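Local coordinates for protein cytochrome c7 (Geobacter sulfurreducens, PDB 3H34) that covalently carries several c-type haems and probably transfers electrons between redox partners, at residues G11-T16 / K65-G70. Sequence-based numbering, arbitrary orientation.
Sequences GAVTFT and KLCHTG. With HEM (protoporphyrin IX containing Fe), chain D.
Gly11 O accepts the ND1 proton of His68, an axial ligand of the haem iron. The His68 side chain can be followed outward from CB, which lies 3.7 Å from Gly11 O. Its CG sits beside the backbone N (chi1 -75°), equally near Gly11 O and at the margin of contact with Val13 CG2, 4.1 Å away; from there the ring extends toward the porphyrin. ND1 gives its N-H to Gly11 O at 2.8 Å, in the ring plane and on a lone pair of the carbonyl, in a nearly straight bond of 165°. CD2 and CE1 flank NE2 over the porphyrin, CD2 near HEM NC and CE1 near HEM ND, and NE2 binds HEM FE at 2.0 Å; His47 supplies the other axial nitrogen. Fixed at both nitrogens, the ring has little freedom to rotate, and the carbonyl would probably make the imidazole a stronger electron donor to the metal. Cys67, whose SG is in thioether linkage to HEM CAC, and His68 close a CXXCH haem-binding motif, here in a bis-histidine cytochrome of the c3/c7 family. The contact thus sets the C-terminal end of the chain against strand 13-15, which pairs with strand 4-6. Both methyls of Val13 lie against Cys67 O. CG1, anti to the backbone N (chi1 176°), also reaches Cys67 SG at 3.8 Å, while CG2 also lies 3.6 Å from His68 ND1, oblique to the ring. An alanine here would remove both methyls and would probably open a gap beside the thioether and the imidazole. Farther out, Gly70 N donates to Ala12 O at 2.8 Å. A water accepts from Thr14 N, donates to Cys67 O and pairs with Thr69 OG1.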
ATOM      1  N   GLY A  11       3.994  -2.967  13.413  1.00 14.24           N
ATOM      2  CA  GLY A  11       4.600  -4.051  12.656  1.00 13.05           C
ATOM      3  C   GLY A  11       4.949  -3.605  11.249  1.00 11.61           C
ATOM      4  O   GLY A  11       4.132  -2.976  10.579  1.00 11.05           O
ATOM      5  N   ALA A  12       6.157  -3.931  10.795  1.00 11.08           N
ATOM      6  CA  ALA A  12       6.598  -3.536   9.458  1.00 10.95           C
ATOM      7  C   ALA A  12       5.693  -4.089   8.364  1.00  9.39           C
ATOM      8  O   ALA A  12       5.168  -5.197   8.470  1.00  9.94           O
ATOM      9  CB  ALA A  12       8.034  -3.995   9.222  1.00 12.47           C
ATOM     10  N   VAL A  13       5.513  -3.299   7.311  1.00  8.63           N
ATOM     11  CA  VAL A  13       4.684  -3.702   6.182  1.00  7.90           C
ATOM     12  C   VAL A  13       5.568  -3.905   4.961  1.00  8.60           C
ATOM     13  O   VAL A  13       6.370  -3.035   4.619  1.00  9.69           O
ATOM     14  CB  VAL A  13       3.632  -2.622   5.851  1.00  6.45           C
ATOM     15  CG1 VAL A  13       2.845  -3.014   4.603  1.00  9.12           C
ATOM     16  CG2 VAL A  13       2.696  -2.425   7.031  1.00  7.27           C
ATOM     17  N   THR A  14       5.437  -5.057   4.313  1.00  9.23           N
ATOM     18  CA  THR A  14       6.223  -5.336   3.116  1.00  9.98           C
ATOM     19  C   THR A  14       5.323  -5.078   1.921  1.00  9.04           C
ATOM     20  O   THR A  14       4.319  -5.770   1.726  1.00 10.73           O
ATOM     21  CB  THR A  14       6.716  -6.790   3.096  1.00 10.73           C
ATOM     22  OG1 THR A  14       7.590  -7.004   4.211  1.00 11.38           O
ATOM     23  CG2 THR A  14       7.474  -7.078   1.807  1.00 11.60           C
ATOM     24  N   PHE A  15       5.693  -4.082   1.122  1.00  8.71           N
ATOM     25  CA  PHE A  15       4.900  -3.680  -0.032  1.00  7.82           C
ATOM     26  C   PHE A  15       5.509  -4.033  -1.385  1.00  8.47           C
ATOM     27  O   PHE A  15       6.563  -3.519  -1.771  1.00  7.37           O
ATOM     28  CB  PHE A  15       4.629  -2.171   0.061  1.00  8.53           C
ATOM     29  CG  PHE A  15       3.890  -1.599  -1.118  1.00  8.04           C
ATOM     30  CD1 PHE A  15       2.696  -2.161  -1.560  1.00  7.11           C
ATOM     31  CD2 PHE A  15       4.382  -0.480  -1.775  1.00  7.02           C
ATOM     32  CE1 PHE A  15       2.004  -1.605  -2.641  1.00  6.08           C
ATOM     33  CE2 PHE A  15       3.700   0.079  -2.852  1.00  8.28           C
ATOM     34  CZ  PHE A  15       2.510  -0.486  -3.286  1.00  9.30           C
ATOM     35  N   THR A  16       4.823  -4.917  -2.104  1.00  7.64           N
ATOM     36  CA  THR A  16       5.267  -5.351  -3.421  1.00  8.34           C
ATOM     37  C   THR A  16       4.846  -4.307  -4.455  1.00  8.14           C
ATOM     38  O   THR A  16       3.910  -4.506  -5.227  1.00  7.96           O
ATOM     39  CB  THR A  16       4.669  -6.726  -3.766  1.00  9.14           C
ATOM     40  OG1 THR A  16       3.246  -6.678  -3.618  1.00  8.29           O
ATOM     41  CG2 THR A  16       5.233  -7.796  -2.833  1.00  9.38           C
ATOM     42  N   LYS A  65      -2.797  -7.983  11.071  1.00 15.13           N
ATOM     43  CA  LYS A  65      -1.571  -8.772  11.044  1.00 15.84           C
ATOM     44  C   LYS A  65      -1.187  -9.380   9.701  1.00 16.10           C
ATOM     45  O   LYS A  65      -0.074  -9.889   9.546  1.00 17.06           O
ATOM     46  CB  LYS A  65      -1.655  -9.880  12.097  1.00 17.17           C
ATOM     47  CG  LYS A  65      -2.863 -10.789  11.941  1.00 19.62           C
ATOM     48  N   LEU A  66      -2.097  -9.341   8.733  1.00 15.24           N
ATOM     49  CA  LEU A  66      -1.806  -9.901   7.421  1.00 15.34           C
ATOM     50  C   LEU A  66      -1.111  -8.864   6.548  1.00 15.09           C
ATOM     51  O   LEU A  66      -0.602  -9.176   5.472  1.00 14.03           O
ATOM     52  CB  LEU A  66      -3.095 -10.394   6.760  1.00 18.22           C
ATOM     53  CG  LEU A  66      -3.822 -11.477   7.564  1.00 19.88           C
ATOM     54  CD1 LEU A  66      -5.041 -11.963   6.796  1.00 22.85           C
ATOM     55  CD2 LEU A  66      -2.871 -12.636   7.840  1.00 20.53           C
ATOM     56  N   CYS A  67      -1.093  -7.624   7.022  1.00 13.59           N
ATOM     57  CA  CYS A  67      -0.430  -6.552   6.298  1.00 12.54           C
ATOM     58  C   CYS A  67       0.752  -6.105   7.152  1.00 13.31           C
ATOM     59  O   CYS A  67       1.852  -5.889   6.646  1.00 11.96           O
ATOM     60  CB  CYS A  67      -1.393  -5.396   6.061  1.00 13.13           C
ATOM     61  SG  CYS A  67      -0.752  -4.150   4.902  1.00 11.99           S
ATOM     62  N   HIS A  68       0.508  -5.965   8.452  1.00 11.52           N
ATOM     63  CA  HIS A  68       1.551  -5.602   9.405  1.00 11.54           C
ATOM     64  C   HIS A  68       2.170  -6.932   9.823  1.00 13.57           C
ATOM     65  O   HIS A  68       1.877  -7.449  10.900  1.00 14.28           O
ATOM     66  CB  HIS A  68       0.944  -4.917  10.629  1.00  8.95           C
ATOM     67  CG  HIS A  68       0.515  -3.506  10.383  1.00  9.86           C
ATOM     68  ND1 HIS A  68       1.379  -2.435  10.347  1.00 10.41           N
ATOM     69  CD2 HIS A  68      -0.718  -2.994  10.140  1.00  7.80           C
ATOM     70  CE1 HIS A  68       0.659  -1.332  10.094  1.00  8.90           C
ATOM     71  NE2 HIS A  68      -0.621  -1.621   9.959  1.00  9.65           N
ATOM     72  N   THR A  69       3.019  -7.478   8.960  1.00 14.28           N
ATOM     73  CA  THR A  69       3.655  -8.773   9.199  1.00 16.29           C
ATOM     74  C   THR A  69       5.019  -8.734   9.876  1.00 17.79           C
ATOM     75  O   THR A  69       5.499  -9.762  10.356  1.00 18.63           O
ATOM     76  CB  THR A  69       3.832  -9.536   7.878  1.00 15.04           C
ATOM     77  OG1 THR A  69       4.692  -8.784   7.014  1.00 15.58           O
ATOM     78  CG2 THR A  69       2.490  -9.749   7.197  1.00 17.61           C
ATOM     79  N   GLY A  70       5.646  -7.562   9.906  1.00 18.51           N
ATOM     80  CA  GLY A  70       6.962  -7.442  10.508  1.00 21.55           C
ATOM     81  C   GLY A  70       7.004  -7.666  12.008  1.00 23.36           C
ATOM     82  O   GLY A  70       5.928  -7.781  12.629  1.00 24.57           O
ATOM     83  OXT GLY A  70       8.120  -7.719  12.566  1.00 25.63           O
TER
HETATM   84  CHA HEM D  74       0.120   2.377   9.951  1.00 11.27           C
HETATM   85  CHB HEM D  74      -2.783  -0.146  12.884  1.00 11.45           C
HETATM   86  CHC HEM D  74      -4.457  -2.645   9.082  1.00  9.78           C
HETATM   87  CHD HEM D  74      -0.902  -0.732   6.369  1.00  9.26           C
HETATM   88  C1A HEM D  74      -0.567   1.922  11.065  1.00 10.50           C
HETATM   89  C2A HEM D  74      -0.400   2.469  12.396  1.00 12.72           C
HETATM   90  C3A HEM D  74      -1.194   1.738  13.213  1.00 12.80           C
HETATM   91  C4A HEM D  74      -1.834   0.740  12.405  1.00 11.55           C
HETATM   92  CMA HEM D  74      -1.390   1.937  14.710  1.00 12.64           C
HETATM   93  CAA HEM D  74       0.557   3.590  12.783  1.00 16.06           C
HETATM   94  CBA HEM D  74       1.794   2.995  13.438  1.00 20.54           C
HETATM   95  CGA HEM D  74       2.897   4.014  13.628  1.00 23.85           C
HETATM   96  O1A HEM D  74       2.611   5.104  14.167  1.00 26.75           O
HETATM   97  O2A HEM D  74       4.050   3.722  13.242  1.00 25.03           O
HETATM   98  C1B HEM D  74      -3.484  -1.037  12.089  1.00 11.34           C
HETATM   99  C2B HEM D  74      -4.563  -1.846  12.584  1.00 11.13           C
HETATM  100  C3B HEM D  74      -5.079  -2.501  11.509  1.00 11.01           C
HETATM  101  C4B HEM D  74      -4.300  -2.105  10.353  1.00  9.90           C
HETATM  102  CMB HEM D  74      -4.989  -2.000  14.042  1.00 14.22           C
HETATM  103  CAB HEM D  74      -6.255  -3.465  11.504  1.00 13.32           C
HETATM  104  CBB HEM D  74      -7.594  -2.842  11.894  1.00 13.45           C
HETATM  105  C1C HEM D  74      -3.616  -2.334   8.008  1.00  9.51           C
HETATM  106  C2C HEM D  74      -3.666  -3.010   6.729  1.00  8.40           C
HETATM  107  C3C HEM D  74      -2.610  -2.534   5.994  1.00  9.37           C
HETATM  108  C4C HEM D  74      -1.950  -1.543   6.814  1.00  8.75           C
HETATM  109  CMC HEM D  74      -4.649  -4.121   6.342  1.00  9.48           C
HETATM  110  CAC HEM D  74      -2.092  -2.962   4.614  1.00  9.25           C
HETATM  111  CBC HEM D  74      -3.118  -3.392   3.572  1.00 12.20           C
HETATM  112  C1D HEM D  74      -0.336   0.291   7.118  1.00  6.94           C
HETATM  113  C2D HEM D  74       0.730   1.149   6.644  1.00  8.44           C
HETATM  114  C3D HEM D  74       0.933   2.091   7.603  1.00  9.00           C
HETATM  115  C4D HEM D  74       0.053   1.772   8.702  1.00 10.22           C
HETATM  116  CMD HEM D  74       1.482   1.035   5.323  1.00  7.38           C
HETATM  117  CAD HEM D  74       1.837   3.317   7.491  1.00 11.13           C
HETATM  118  CBD HEM D  74       3.300   2.986   7.741  1.00 15.47           C
HETATM  119  CGD HEM D  74       4.185   4.214   7.698  1.00 18.29           C
HETATM  120  O1D HEM D  74       4.014   5.101   8.562  1.00 21.76           O
HETATM  121  O2D HEM D  74       5.049   4.294   6.801  1.00 20.76           O
HETATM  122  NA  HEM D  74      -1.444   0.841  11.078  1.00 10.21           N
HETATM  123  NB  HEM D  74      -3.321  -1.193  10.708  1.00  8.99           N
HETATM  124  NC  HEM D  74      -2.554  -1.431   8.058  1.00 10.50           N
HETATM  125  ND  HEM D  74      -0.729   0.666   8.406  1.00  7.46           N
HETATM  126 FE   HEM D  74      -2.018  -0.271   9.557  1.00  9.64          FE
HETATM  127  O   HOH W   1       8.291  -4.417  12.801  1.00 17.55           O
HETATM  128  O   HOH W   2       3.630  -7.162   4.979  1.00 10.45           O